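Local atomic coordinates of 5'-Methylthioadenosine Nucleosidase (Arabidopsis thaliana, PDB entry 2H8G), a protein that is a nucleosidase of the phosphorylase superfamily, an alpha/beta protein that holds adenine in a pocket at the ends of central sheet strands. Residues A[118-123]-A[225-230]; A[24-29]-A[108-113]; A[48-53]-A[63-68]; A[137-142]-A[185-190]; A[128-133]-A[246-251]. One frame throughout, in Å; residues are numbered along the deposited sequence.

Contact 1 of 5, residues A[118-123]-A[225-230]; sequences GGFKVK and DLVDGD. With ADE (adenine), chain C.
Asp228 grips the backbone of 118-123 with both carboxylate oxygens: OD1 takes Lys121 N at 2.7 Å and OD2 takes Val122 N at 3.0 Å, each through its syn lone pair. The fork holds the carboxylate against the start of the short 3-10 turn 121-123. Just before it the backbones run parallel, with Gly119 N bonded to Asp225 O and Val227 N to Gly119 O, both 2.8 Å. Val227 then lays CB over one face of the Phe120 ring, 4.0 Å from its centroid and displaced toward the rim, a CH-pi contact. The paired residues Gly119 and Leu226 end strands 110-119 and 217-226, neighbours in the central sheet of the phosphorylase superfamily fold, and adenine sits beside them. Its N6 donates to Asp225 OD2 at 2.9 Å in an almost straight bond (170°), and Val227 CG2 lies 3.8 Å from N6. Away from the pocket the packing thins out toward solvent: Lys121 touches with CB while its chain, bent at chi3, ends 5.9 Å from Asp228 OD1 at NZ, and Leu226 CD1 comes no nearer to Lys121 CB than 4.3 Å.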
# COMPACT_ATOMS: atom_id res chain seq x y z
N GLY A 118 -2.54 -18.67 -3.82
CA GLY A 118 -1.77 -19.78 -4.35
C GLY A 118 -1.36 -20.61 -3.14
O GLY A 118 -1.31 -20.10 -2.02
N GLY A 119 -1.10 -21.89 -3.36
CA GLY A 119 -0.71 -22.75 -2.26
C GLY A 119 0.47 -23.62 -2.64
O GLY A 119 0.76 -23.83 -3.82
N PHE A 120 1.19 -24.10 -1.63
CA PHE A 120 2.32 -24.98 -1.87
C PHE A 120 1.94 -26.40 -1.51
O PHE A 120 1.59 -26.70 -0.36
CB PHE A 120 3.54 -24.52 -1.07
CG PHE A 120 4.17 -23.28 -1.62
CD1 PHE A 120 3.71 -22.02 -1.26
CD2 PHE A 120 5.18 -23.37 -2.58
CE1 PHE A 120 4.25 -20.87 -1.83
CE2 PHE A 120 5.73 -22.23 -3.16
CZ PHE A 120 5.26 -20.97 -2.78
N LYS A 121 2.00 -27.27 -2.51
CA LYS A 121 1.67 -28.67 -2.35
C LYS A 121 2.57 -29.31 -1.31
O LYS A 121 2.12 -30.14 -0.51
CB LYS A 121 1.82 -29.39 -3.70
CG LYS A 121 1.45 -30.86 -3.69
CD LYS A 121 1.57 -31.47 -5.09
CE LYS A 121 2.99 -31.37 -5.63
NZ LYS A 121 3.13 -32.02 -6.97
N VAL A 122 3.84 -28.91 -1.29
CA VAL A 122 4.79 -29.46 -0.33
C VAL A 122 4.46 -29.07 1.11
O VAL A 122 4.90 -29.72 2.05
CB VAL A 122 6.24 -29.03 -0.65
CG1 VAL A 122 6.62 -29.47 -2.05
CG2 VAL A 122 6.38 -27.52 -0.51
N LYS A 123 3.68 -28.01 1.27
CA LYS A 123 3.29 -27.54 2.60
C LYS A 123 1.93 -28.08 3.02
O LYS A 123 1.40 -27.71 4.08
CB LYS A 123 3.27 -26.01 2.64
CG LYS A 123 4.63 -25.36 2.49
CD LYS A 123 5.57 -25.83 3.60
CE LYS A 123 6.95 -25.22 3.44
NZ LYS A 123 6.92 -23.74 3.57
N ASP A 225 -4.60 -22.36 -6.99
CA ASP A 225 -3.51 -22.88 -7.78
C ASP A 225 -2.35 -23.34 -6.90
O ASP A 225 -2.19 -22.85 -5.78
CB ASP A 225 -3.01 -21.82 -8.77
CG ASP A 225 -2.66 -20.51 -8.09
OD1 ASP A 225 -3.58 -19.79 -7.67
OD2 ASP A 225 -1.45 -20.20 -7.96
N LEU A 226 -1.57 -24.28 -7.42
CA LEU A 226 -0.42 -24.79 -6.68
C LEU A 226 0.85 -24.20 -7.29
O LEU A 226 1.23 -24.51 -8.42
CB LEU A 226 -0.39 -26.32 -6.73
CG LEU A 226 -1.63 -27.00 -6.13
CD1 LEU A 226 -1.50 -28.51 -6.26
CD2 LEU A 226 -1.80 -26.59 -4.68
N VAL A 227 1.51 -23.33 -6.52
CA VAL A 227 2.71 -22.66 -6.98
C VAL A 227 3.83 -23.63 -7.34
O VAL A 227 4.64 -23.36 -8.22
CB VAL A 227 3.21 -21.65 -5.92
CG1 VAL A 227 4.43 -20.91 -6.44
CG2 VAL A 227 2.10 -20.66 -5.60
N ASP A 228 3.87 -24.77 -6.65
CA ASP A 228 4.88 -25.78 -6.92
C ASP A 228 4.28 -26.95 -7.70
O ASP A 228 4.79 -28.07 -7.66
CB ASP A 228 5.54 -26.25 -5.62
CG ASP A 228 4.53 -26.72 -4.58
OD1 ASP A 228 3.31 -26.56 -4.81
OD2 ASP A 228 4.96 -27.24 -3.53
N GLY A 229 3.20 -26.66 -8.41
CA GLY A 229 2.53 -27.67 -9.21
C GLY A 229 3.10 -27.72 -10.62
O GLY A 229 4.25 -27.34 -10.83
N ASP A 230 2.30 -28.18 -11.59
CA ASP A 230 2.78 -28.29 -12.96
C ASP A 230 2.04 -27.42 -13.98
O ASP A 230 2.36 -27.43 -15.16
CB ASP A 230 2.72 -29.75 -13.41
CG ASP A 230 1.31 -30.23 -13.69
OD1 ASP A 230 0.42 -30.02 -12.84
OD2 ASP A 230 1.09 -30.82 -14.77
N9 ADE C . -3.94 -15.45 -6.01
C8 ADE C . -4.23 -16.68 -6.50
N7 ADE C . -3.14 -17.42 -6.79
C5 ADE C . -2.09 -16.61 -6.47
C6 ADE C . -0.65 -16.75 -6.52
N6 ADE C . -0.09 -17.87 -6.96
N1 ADE C . 0.14 -15.67 -6.08
C2 ADE C . -0.46 -14.52 -5.62
N3 ADE C . -1.83 -14.29 -5.54
C4 ADE C . -2.57 -15.38 -5.98

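Contact 2 of 5, residues A[24-29]-A[108-113]; sequences RPISSV and PDIIIN
Asp109 OD2 is held by three donors from 24-29: Ser27 N at 2.7 Å, Ser28 N at 2.8 Å and Ser27 OG at 3.1 Å. The two amides arrive on the anti side and tilted out of the carboxylate plane, whereas the hydroxyl uses the syn lone pair. Asp109 CG stands anti to its own carbonyl carbon (chi1 -62°), turned toward the consecutive serine amides; Ser27 OG, between its backbone N and carbonyl carbon (chi1 64°), faces the same oxygen. In return Asp109 N donates to Ser28 O at 3.0 Å, so the aspartate is tied through side chain and main chain to one short piece of backbone. Ile26 CG2 slides past Asp109 in the opposite sense, 3.7 Å from OD2. Farther along, Val29 and Ile110 lie side by side and point the same way, CG2 against CG2 at 3.8 Å, while the other branch, Val29 CG1, meets Ile112 CD1. Helix 233-259 packs on this apolar face, with Ile259 touching both Ile26 and Ile112. The arrangement marks where strands 28-32 and 110-119 enter side by side as parallel neighbours in the central sheet of this alpha/beta fold.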
# COMPACT_ATOMS: atom_id res chain seq x y z
N ARG A 24 -18.82 -7.08 25.30
CA ARG A 24 -20.09 -7.56 24.77
C ARG A 24 -19.90 -8.39 23.51
O ARG A 24 -18.81 -8.43 22.94
CB ARG A 24 -21.00 -6.36 24.45
CG ARG A 24 -21.11 -5.35 25.58
CD ARG A 24 -21.99 -4.17 25.19
NE ARG A 24 -22.14 -3.22 26.30
CZ ARG A 24 -21.17 -2.43 26.75
NH1 ARG A 24 -21.40 -1.61 27.76
NH2 ARG A 24 -19.97 -2.45 26.18
N PRO A 25 -20.96 -9.07 23.06
CA PRO A 25 -20.87 -9.90 21.86
C PRO A 25 -20.52 -9.06 20.63
O PRO A 25 -20.87 -7.89 20.54
CB PRO A 25 -22.27 -10.50 21.75
CG PRO A 25 -22.72 -10.59 23.18
CD PRO A 25 -22.27 -9.26 23.73
N ILE A 26 -19.82 -9.68 19.69
CA ILE A 26 -19.43 -9.02 18.45
C ILE A 26 -20.71 -8.51 17.79
O ILE A 26 -21.71 -9.23 17.75
CB ILE A 26 -18.73 -10.01 17.51
CG1 ILE A 26 -17.40 -10.45 18.13
CG2 ILE A 26 -18.52 -9.39 16.14
CD1 ILE A 26 -16.74 -11.61 17.42
N SER A 27 -20.69 -7.29 17.28
CA SER A 27 -21.87 -6.72 16.65
C SER A 27 -21.68 -6.35 15.19
O SER A 27 -22.65 -6.27 14.44
CB SER A 27 -22.34 -5.49 17.43
OG SER A 27 -21.38 -4.46 17.39
N SER A 28 -20.43 -6.13 14.78
CA SER A 28 -20.16 -5.77 13.40
C SER A 28 -18.91 -6.43 12.86
O SER A 28 -17.90 -6.54 13.55
CB SER A 28 -20.03 -4.25 13.26
OG SER A 28 -18.88 -3.77 13.95
N VAL A 29 -18.99 -6.88 11.61
CA VAL A 29 -17.87 -7.54 10.95
C VAL A 29 -17.68 -6.91 9.58
O VAL A 29 -18.65 -6.63 8.88
CB VAL A 29 -18.14 -9.04 10.75
CG1 VAL A 29 -16.95 -9.70 10.05
CG2 VAL A 29 -18.42 -9.71 12.08
N PRO A 108 -15.59 -1.67 12.82
CA PRO A 108 -15.90 -3.09 13.02
C PRO A 108 -15.24 -3.66 14.27
O PRO A 108 -14.27 -3.11 14.78
CB PRO A 108 -15.37 -3.72 11.74
CG PRO A 108 -14.16 -2.90 11.46
CD PRO A 108 -14.66 -1.49 11.70
N ASP A 109 -15.78 -4.78 14.75
CA ASP A 109 -15.21 -5.44 15.92
C ASP A 109 -14.09 -6.35 15.45
O ASP A 109 -13.13 -6.60 16.18
CB ASP A 109 -16.27 -6.28 16.64
CG ASP A 109 -17.42 -5.44 17.16
OD1 ASP A 109 -17.17 -4.50 17.93
OD2 ASP A 109 -18.58 -5.74 16.80
N ILE A 110 -14.22 -6.84 14.23
CA ILE A 110 -13.24 -7.74 13.65
C ILE A 110 -13.27 -7.64 12.14
O ILE A 110 -14.31 -7.36 11.54
CB ILE A 110 -13.55 -9.20 14.09
CG1 ILE A 110 -12.48 -10.16 13.57
CG2 ILE A 110 -14.94 -9.60 13.62
CD1 ILE A 110 -12.52 -11.53 14.26
N ILE A 111 -12.11 -7.85 11.51
CA ILE A 111 -12.00 -7.79 10.06
C ILE A 111 -11.68 -9.18 9.53
O ILE A 111 -10.90 -9.91 10.13
CB ILE A 111 -10.85 -6.85 9.63
CG1 ILE A 111 -11.15 -5.42 10.08
CG2 ILE A 111 -10.66 -6.92 8.12
CD1 ILE A 111 -9.95 -4.51 10.02
N ILE A 112 -12.30 -9.54 8.42
CA ILE A 112 -12.02 -10.83 7.80
C ILE A 112 -11.56 -10.56 6.38
O ILE A 112 -12.31 -9.99 5.59
CB ILE A 112 -13.26 -11.75 7.72
CG1 ILE A 112 -13.82 -12.02 9.11
CG2 ILE A 112 -12.88 -13.06 7.03
CD1 ILE A 112 -15.09 -12.85 9.11
N ASN A 113 -10.32 -10.92 6.07
CA ASN A 113 -9.79 -10.75 4.72
C ASN A 113 -10.01 -12.10 4.06
O ASN A 113 -9.35 -13.08 4.39
CB ASN A 113 -8.29 -10.42 4.77
CG ASN A 113 -7.65 -10.36 3.39
OD1 ASN A 113 -6.48 -10.71 3.22
ND2 ASN A 113 -8.41 -9.88 2.40

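Contact 3 of 5, residues A[48-53]-A[63-68]; sequences LSETTD and VLYHGV
Ser49 and His66 form an antiparallel hydrogen-bonded pair, each amide donating to the other's carbonyl at 2.9 Å, and Glu50 with Tyr65 makes the adjoining non-hydrogen-bonded pair. Ser49 O also takes His66 ND1, again at 2.9 Å but bent (136°); this ring nitrogen and His66 N reach the oxygen from opposite faces of its carbonyl plane. His66 CG lies between its backbone N and carbonyl carbon (chi1 71°), on the side from which ND1 can reach Ser49 O. Strand 49-50 thus pairs at the edge of the mixed sheet with 63-69, whose other neighbour is 72-78. Leu64 O is likewise shared, by Thr51 N and Thr51 OG1, both 2.9 Å. A water accepts from Leu64 N and donates to Thr51 O, continuing the pairing. On the side of the sheet that carries Tyr65, the extended Glu50 side chain passes the ring obliquely, CB 3.9 Å from CD2, and its CG meets Val63 CG1 at 3.7 Å. Leu48 CB packs on Tyr65 CB, and Val43 of helix 36-45 touches both residues. Leu48 CD2 presses tightly on Gly67 CA, 3.4 Å away.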
# COMPACT_ATOMS: atom_id res chain seq x y z
N LEU A 48 -26.88 -9.21 0.76
CA LEU A 48 -26.37 -7.88 1.10
C LEU A 48 -26.69 -6.92 -0.04
O LEU A 48 -26.67 -7.30 -1.21
CB LEU A 48 -24.86 -7.94 1.33
CG LEU A 48 -24.35 -8.94 2.37
CD1 LEU A 48 -22.84 -8.88 2.42
CD2 LEU A 48 -24.93 -8.62 3.74
N SER A 49 -26.98 -5.67 0.31
CA SER A 49 -27.30 -4.66 -0.69
C SER A 49 -26.13 -3.71 -0.91
O SER A 49 -25.46 -3.31 0.03
CB SER A 49 -28.53 -3.85 -0.26
OG SER A 49 -29.66 -4.69 -0.10
N GLU A 50 -25.89 -3.37 -2.17
CA GLU A 50 -24.80 -2.46 -2.53
C GLU A 50 -25.20 -1.03 -2.20
O GLU A 50 -26.10 -0.48 -2.83
CB GLU A 50 -24.49 -2.58 -4.02
CG GLU A 50 -23.22 -1.86 -4.44
CD GLU A 50 -23.01 -1.87 -5.94
OE1 GLU A 50 -23.15 -2.94 -6.56
OE2 GLU A 50 -22.71 -0.79 -6.51
N THR A 51 -24.53 -0.44 -1.22
CA THR A 51 -24.83 0.94 -0.83
C THR A 51 -24.55 1.87 -2.00
O THR A 51 -23.44 1.90 -2.53
CB THR A 51 -23.97 1.39 0.37
OG1 THR A 51 -22.58 1.35 -0.00
CG2 THR A 51 -24.19 0.48 1.56
N THR A 52 -25.57 2.61 -2.41
CA THR A 52 -25.42 3.54 -3.53
C THR A 52 -25.19 4.97 -3.06
O THR A 52 -24.76 5.82 -3.83
CB THR A 52 -26.67 3.51 -4.43
OG1 THR A 52 -27.83 3.84 -3.66
CG2 THR A 52 -26.86 2.14 -5.05
N ASP A 53 -25.45 5.22 -1.78
CA ASP A 53 -25.27 6.55 -1.22
C ASP A 53 -23.82 6.85 -0.86
O ASP A 53 -23.54 7.80 -0.13
CB ASP A 53 -26.16 6.72 0.02
CG ASP A 53 -25.81 5.74 1.13
OD1 ASP A 53 -24.69 5.83 1.67
OD2 ASP A 53 -26.66 4.89 1.45
N VAL A 63 -16.50 -0.33 -3.44
CA VAL A 63 -17.85 -0.86 -3.34
C VAL A 63 -18.11 -1.38 -1.93
O VAL A 63 -17.32 -2.16 -1.39
CB VAL A 63 -18.08 -2.01 -4.34
CG1 VAL A 63 -19.54 -2.41 -4.34
CG2 VAL A 63 -17.64 -1.58 -5.73
N LEU A 64 -19.22 -0.95 -1.34
CA LEU A 64 -19.58 -1.37 0.01
C LEU A 64 -20.95 -2.04 0.01
O LEU A 64 -21.95 -1.44 -0.38
CB LEU A 64 -19.59 -0.17 0.96
CG LEU A 64 -20.16 -0.41 2.36
CD1 LEU A 64 -19.36 -1.49 3.08
CD2 LEU A 64 -20.12 0.89 3.15
N TYR A 65 -20.99 -3.30 0.45
CA TYR A 65 -22.26 -4.02 0.53
C TYR A 65 -22.59 -4.14 2.01
O TYR A 65 -21.74 -4.51 2.81
CB TYR A 65 -22.14 -5.43 -0.07
CG TYR A 65 -21.65 -5.49 -1.50
CD1 TYR A 65 -20.29 -5.49 -1.79
CD2 TYR A 65 -22.55 -5.57 -2.56
CE1 TYR A 65 -19.84 -5.58 -3.10
CE2 TYR A 65 -22.11 -5.65 -3.88
CZ TYR A 65 -20.75 -5.66 -4.14
OH TYR A 65 -20.30 -5.74 -5.44
N HIS A 66 -23.83 -3.82 2.37
CA HIS A 66 -24.24 -3.91 3.76
C HIS A 66 -25.46 -4.80 3.92
O HIS A 66 -26.23 -5.00 2.98
CB HIS A 66 -24.53 -2.51 4.32
CG HIS A 66 -25.78 -1.89 3.78
ND1 HIS A 66 -26.01 -1.72 2.44
CD2 HIS A 66 -26.86 -1.38 4.42
CE1 HIS A 66 -27.18 -1.13 2.26
NE2 HIS A 66 -27.72 -0.91 3.45
N GLY A 67 -25.62 -5.35 5.12
CA GLY A 67 -26.74 -6.22 5.39
C GLY A 67 -26.74 -6.67 6.83
O GLY A 67 -25.83 -6.33 7.59
N VAL A 68 -27.75 -7.45 7.21
CA VAL A 68 -27.85 -7.93 8.58
C VAL A 68 -28.17 -9.42 8.61
O VAL A 68 -29.04 -9.90 7.89
CB VAL A 68 -28.94 -7.18 9.36
CG1 VAL A 68 -28.96 -7.65 10.81
CG2 VAL A 68 -28.69 -5.68 9.29
O HOH W 1 -29.51 -5.32 3.01
O HOH W 2 -20.85 1.13 -2.55

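Contact 4 of 5, residues A[137-142]-A[185-190]; sequences VFHDRR and TQDETL
A single water bridges His139, Arg142 and Asp187: it donates to Asp187 OD1 at 2.6 Å and to His139 O at 2.7 Å, and accepts from Arg142 NH1 at 2.9 Å, lying in the guanidinium plane at its edge. Within the subunit Arg142 NH1 and Asp187 OD1 are 4.4 Å apart, and the water links them. Arg142 bends at chi3 (-51°), and Gln186 CG lies over one face of its guanidinium, 3.3 Å from Arg142 CD, with the amide plane turned 18° from the guanidinium. Leu190 crosses the arginine at about a right angle, its CD1 3.5 Å from CD and 3.3 Å from His139 O. The imidazole meets Asp187 obliquely, ND1 4.0 Å from CB; that nitrogen is buried without a polar partner in the model. Arg142 NH2 forms salt bridges to Asp187 and Asp182 of the second subunit, and Asp187 OD2 receives Arg142 of that subunit in exchange, so the contact is part of the dimer interface. Within the chain it joins the loop leaving strand 130-138 to the first turns of helix 185-193, while Asp140 OD2 turns to Asp179 N and His139 packs on Ser176 of the neighbouring strand 171-177.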
# COMPACT_ATOMS: atom_id res chain seq x y z
N VAL A 137 3.35 -12.47 6.34
CA VAL A 137 4.57 -11.75 6.05
C VAL A 137 4.54 -11.26 4.60
O VAL A 137 3.67 -11.68 3.82
CB VAL A 137 5.82 -12.66 6.19
CG1 VAL A 137 5.97 -13.13 7.63
CG2 VAL A 137 5.72 -13.86 5.26
N PHE A 138 5.48 -10.38 4.26
CA PHE A 138 5.65 -9.89 2.88
C PHE A 138 6.90 -10.59 2.34
O PHE A 138 7.85 -10.79 3.10
CB PHE A 138 5.96 -8.39 2.80
CG PHE A 138 4.81 -7.48 3.11
CD1 PHE A 138 4.62 -7.01 4.40
CD2 PHE A 138 3.96 -7.04 2.11
CE1 PHE A 138 3.60 -6.10 4.69
CE2 PHE A 138 2.94 -6.13 2.38
CZ PHE A 138 2.76 -5.66 3.67
N HIS A 139 6.91 -10.94 1.06
CA HIS A 139 8.10 -11.55 0.48
C HIS A 139 8.76 -10.64 -0.56
O HIS A 139 9.82 -10.98 -1.08
CB HIS A 139 7.80 -12.92 -0.15
CG HIS A 139 6.63 -12.93 -1.09
ND1 HIS A 139 6.70 -12.44 -2.38
CD2 HIS A 139 5.37 -13.38 -0.92
CE1 HIS A 139 5.52 -12.60 -2.97
NE2 HIS A 139 4.70 -13.17 -2.10
N ASP A 140 8.15 -9.49 -0.86
CA ASP A 140 8.71 -8.59 -1.86
C ASP A 140 9.10 -7.19 -1.39
O ASP A 140 9.17 -6.26 -2.19
CB ASP A 140 7.76 -8.49 -3.06
CG ASP A 140 6.47 -7.75 -2.73
OD1 ASP A 140 6.15 -7.59 -1.53
OD2 ASP A 140 5.77 -7.34 -3.68
N ARG A 141 9.34 -7.04 -0.09
CA ARG A 141 9.77 -5.74 0.43
C ARG A 141 11.15 -6.02 1.01
O ARG A 141 11.31 -6.16 2.22
CB ARG A 141 8.81 -5.22 1.51
CG ARG A 141 7.35 -5.25 1.09
CD ARG A 141 6.51 -4.26 1.90
NE ARG A 141 6.67 -4.45 3.33
CZ ARG A 141 6.09 -3.68 4.24
NH1 ARG A 141 5.31 -2.67 3.85
NH2 ARG A 141 6.29 -3.89 5.53
N ARG A 142 12.12 -6.12 0.11
CA ARG A 142 13.50 -6.44 0.49
C ARG A 142 14.34 -5.21 0.79
O ARG A 142 14.65 -4.43 -0.10
CB ARG A 142 14.17 -7.25 -0.62
CG ARG A 142 13.35 -8.45 -1.12
CD ARG A 142 14.08 -9.16 -2.27
NE ARG A 142 14.46 -8.20 -3.30
CZ ARG A 142 13.71 -7.86 -4.34
NH1 ARG A 142 12.52 -8.42 -4.53
NH2 ARG A 142 14.13 -6.92 -5.18
N THR A 185 12.50 -15.50 -9.07
CA THR A 185 13.46 -16.34 -8.38
C THR A 185 13.74 -15.75 -7.00
O THR A 185 13.90 -16.48 -6.02
CB THR A 185 14.76 -16.46 -9.18
OG1 THR A 185 15.29 -15.15 -9.44
CG2 THR A 185 14.50 -17.16 -10.51
N GLN A 186 13.78 -14.43 -6.92
CA GLN A 186 14.04 -13.75 -5.65
C GLN A 186 12.86 -13.97 -4.70
O GLN A 186 13.05 -14.20 -3.51
CB GLN A 186 14.27 -12.26 -5.89
CG GLN A 186 14.58 -11.45 -4.63
CD GLN A 186 15.78 -11.99 -3.86
OE1 GLN A 186 15.66 -12.94 -3.09
NE2 GLN A 186 16.94 -11.37 -4.06
N ASP A 187 11.64 -13.89 -5.23
CA ASP A 187 10.45 -14.10 -4.40
C ASP A 187 10.46 -15.52 -3.83
O ASP A 187 10.22 -15.73 -2.64
CB ASP A 187 9.16 -13.94 -5.21
CG ASP A 187 8.97 -12.54 -5.77
OD1 ASP A 187 9.48 -11.56 -5.17
OD2 ASP A 187 8.28 -12.42 -6.80
N GLU A 188 10.71 -16.49 -4.70
CA GLU A 188 10.73 -17.89 -4.33
C GLU A 188 11.69 -18.21 -3.20
O GLU A 188 11.34 -18.92 -2.26
CB GLU A 188 11.06 -18.75 -5.55
CG GLU A 188 11.12 -20.25 -5.28
CD GLU A 188 11.33 -21.06 -6.54
OE1 GLU A 188 12.22 -20.70 -7.34
OE2 GLU A 188 10.62 -22.07 -6.74
N THR A 189 12.91 -17.69 -3.28
CA THR A 189 13.91 -17.94 -2.25
C THR A 189 13.41 -17.48 -0.88
O THR A 189 13.59 -18.16 0.13
CB THR A 189 15.23 -17.20 -2.56
OG1 THR A 189 15.75 -17.65 -3.82
CG2 THR A 189 16.26 -17.48 -1.47
N LEU A 190 12.76 -16.32 -0.86
CA LEU A 190 12.25 -15.75 0.38
C LEU A 190 11.01 -16.48 0.90
O LEU A 190 10.85 -16.64 2.11
CB LEU A 190 11.97 -14.26 0.17
CG LEU A 190 13.25 -13.49 -0.19
CD1 LEU A 190 12.92 -12.08 -0.64
CD2 LEU A 190 14.17 -13.47 1.02
O HOH W 3 11.27 -10.77 -3.39

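Contact 5 of 5, residues A[128-133]-A[246-251]; sequences GDVFLV and AALEGT
Val130 of strand 130-138 packs against residues 246-251 of helix 233-259, a piece of the helix-on-sheet packing of the phosphorylase superfamily's alpha/beta fold. The short axes come within 9.3 Å and cross at -53°. No hydrogen bond joins the two segments. The apolar contacts centre on the two branches of Val130: CG1, anti to the backbone N (chi1 -180°), reaches Thr251 CG2 at 3.7 Å and Leu248 CD1 at 4.2 Å, while CG2 approaches Ala247 CB more loosely, at 4.4 Å. Thr251 and Val130 slide past each other in opposite directions. Leu170 also touches Thr251, and on the sheet side Leu132 packs on Val218 and Leu220 of strand 217-226, which runs antiparallel to this one. Contacts between carbon and oxygen complete the fit. Gly128 O faces Ala247 CB at the margin, its residue at a positive phi (98°), a conformation that glycine adopts readily. Val130 CG2 lies 3.8 Å from Ala247 O and 3.6 Å from Thr251 OG1.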
# COMPACT_ATOMS: atom_id res chain seq x y z
N GLY A 128 -8.75 -25.94 -3.72
CA GLY A 128 -10.05 -25.99 -3.07
C GLY A 128 -10.02 -25.82 -1.56
O GLY A 128 -11.05 -25.53 -0.96
N ASP A 129 -8.86 -25.99 -0.95
CA ASP A 129 -8.75 -25.84 0.50
C ASP A 129 -8.97 -24.39 0.90
O ASP A 129 -8.49 -23.47 0.24
CB ASP A 129 -7.36 -26.23 1.01
CG ASP A 129 -7.11 -27.72 0.97
OD1 ASP A 129 -8.09 -28.50 0.92
OD2 ASP A 129 -5.93 -28.11 1.01
N VAL A 130 -9.71 -24.18 1.99
CA VAL A 130 -9.91 -22.84 2.50
C VAL A 130 -9.16 -22.83 3.83
O VAL A 130 -9.55 -23.51 4.78
CB VAL A 130 -11.39 -22.51 2.75
CG1 VAL A 130 -11.50 -21.08 3.29
CG2 VAL A 130 -12.18 -22.66 1.46
N PHE A 131 -8.07 -22.08 3.86
CA PHE A 131 -7.20 -21.97 5.02
C PHE A 131 -7.51 -20.82 5.97
O PHE A 131 -7.98 -19.76 5.55
CB PHE A 131 -5.75 -21.76 4.57
CG PHE A 131 -5.03 -23.02 4.19
CD1 PHE A 131 -5.32 -23.68 3.00
CD2 PHE A 131 -4.02 -23.51 5.00
CE1 PHE A 131 -4.60 -24.82 2.63
CE2 PHE A 131 -3.30 -24.64 4.64
CZ PHE A 131 -3.59 -25.30 3.46
N LEU A 132 -7.21 -21.04 7.25
CA LEU A 132 -7.33 -20.01 8.27
C LEU A 132 -5.85 -19.67 8.45
O LEU A 132 -5.04 -20.57 8.70
CB LEU A 132 -7.90 -20.60 9.56
CG LEU A 132 -8.23 -19.60 10.67
CD1 LEU A 132 -9.34 -18.66 10.20
CD2 LEU A 132 -8.67 -20.36 11.91
N VAL A 133 -5.48 -18.41 8.31
CA VAL A 133 -4.07 -18.02 8.43
C VAL A 133 -3.58 -17.82 9.86
O VAL A 133 -4.26 -17.20 10.67
CB VAL A 133 -3.80 -16.73 7.62
CG1 VAL A 133 -2.39 -16.23 7.86
CG2 VAL A 133 -4.02 -17.00 6.14
N ALA A 246 -16.66 -20.42 -4.70
CA ALA A 246 -17.90 -20.97 -4.15
C ALA A 246 -17.56 -21.65 -2.83
O ALA A 246 -18.31 -21.56 -1.86
CB ALA A 246 -18.51 -21.97 -5.12
N ALA A 247 -16.42 -22.33 -2.80
CA ALA A 247 -15.97 -23.01 -1.59
C ALA A 247 -15.64 -21.97 -0.53
O ALA A 247 -15.84 -22.19 0.67
CB ALA A 247 -14.73 -23.85 -1.91
N LEU A 248 -15.12 -20.84 -0.97
CA LEU A 248 -14.76 -19.76 -0.06
C LEU A 248 -16.03 -19.22 0.61
O LEU A 248 -16.04 -18.95 1.81
CB LEU A 248 -14.06 -18.64 -0.84
CG LEU A 248 -13.66 -17.38 -0.06
CD1 LEU A 248 -12.75 -17.76 1.10
CD2 LEU A 248 -12.97 -16.41 -1.00
N GLU A 249 -17.09 -19.07 -0.17
CA GLU A 249 -18.36 -18.59 0.37
C GLU A 249 -18.87 -19.55 1.44
O GLU A 249 -19.29 -19.12 2.52
CB GLU A 249 -19.39 -18.46 -0.75
CG GLU A 249 -20.81 -18.15 -0.28
CD GLU A 249 -21.59 -19.40 0.12
OE1 GLU A 249 -21.77 -20.28 -0.75
OE2 GLU A 249 -22.01 -19.49 1.29
N GLY A 250 -18.84 -20.84 1.15
CA GLY A 250 -19.32 -21.83 2.10
C GLY A 250 -18.64 -21.71 3.45
O GLY A 250 -19.30 -21.78 4.50
N THR A 251 -17.33 -21.54 3.44
CA THR A 251 -16.58 -21.42 4.68
C THR A 251 -16.88 -20.08 5.34
O THR A 251 -17.08 -20.01 6.55
CB THR A 251 -15.07 -21.56 4.42
OG1 THR A 251 -14.81 -22.84 3.84
CG2 THR A 251 -14.28 -21.43 5.72

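How the contacts relate
All five contacts touch one mixed sheet. Contacts 1 and 2 share strand 110-119, contact 2 at its start and contact 1 at its end, with centres about 32 Å apart on opposite sides of the chain's centre. Contacts 4 and 5 likewise share strand 130-138, their centres about 25 Å apart. Along the chain, contact 3 nests within the loop closed by contact 2, both close before the others open, contact 4 nests within both contact 1 and contact 5, and contacts 1 and 5 cross. Contact 1 supplies part of the adenine pocket; contact 4, about 16 Å away between centres, reaches the second subunit, so pocket and dimer interface lie toward the same end of the sheet.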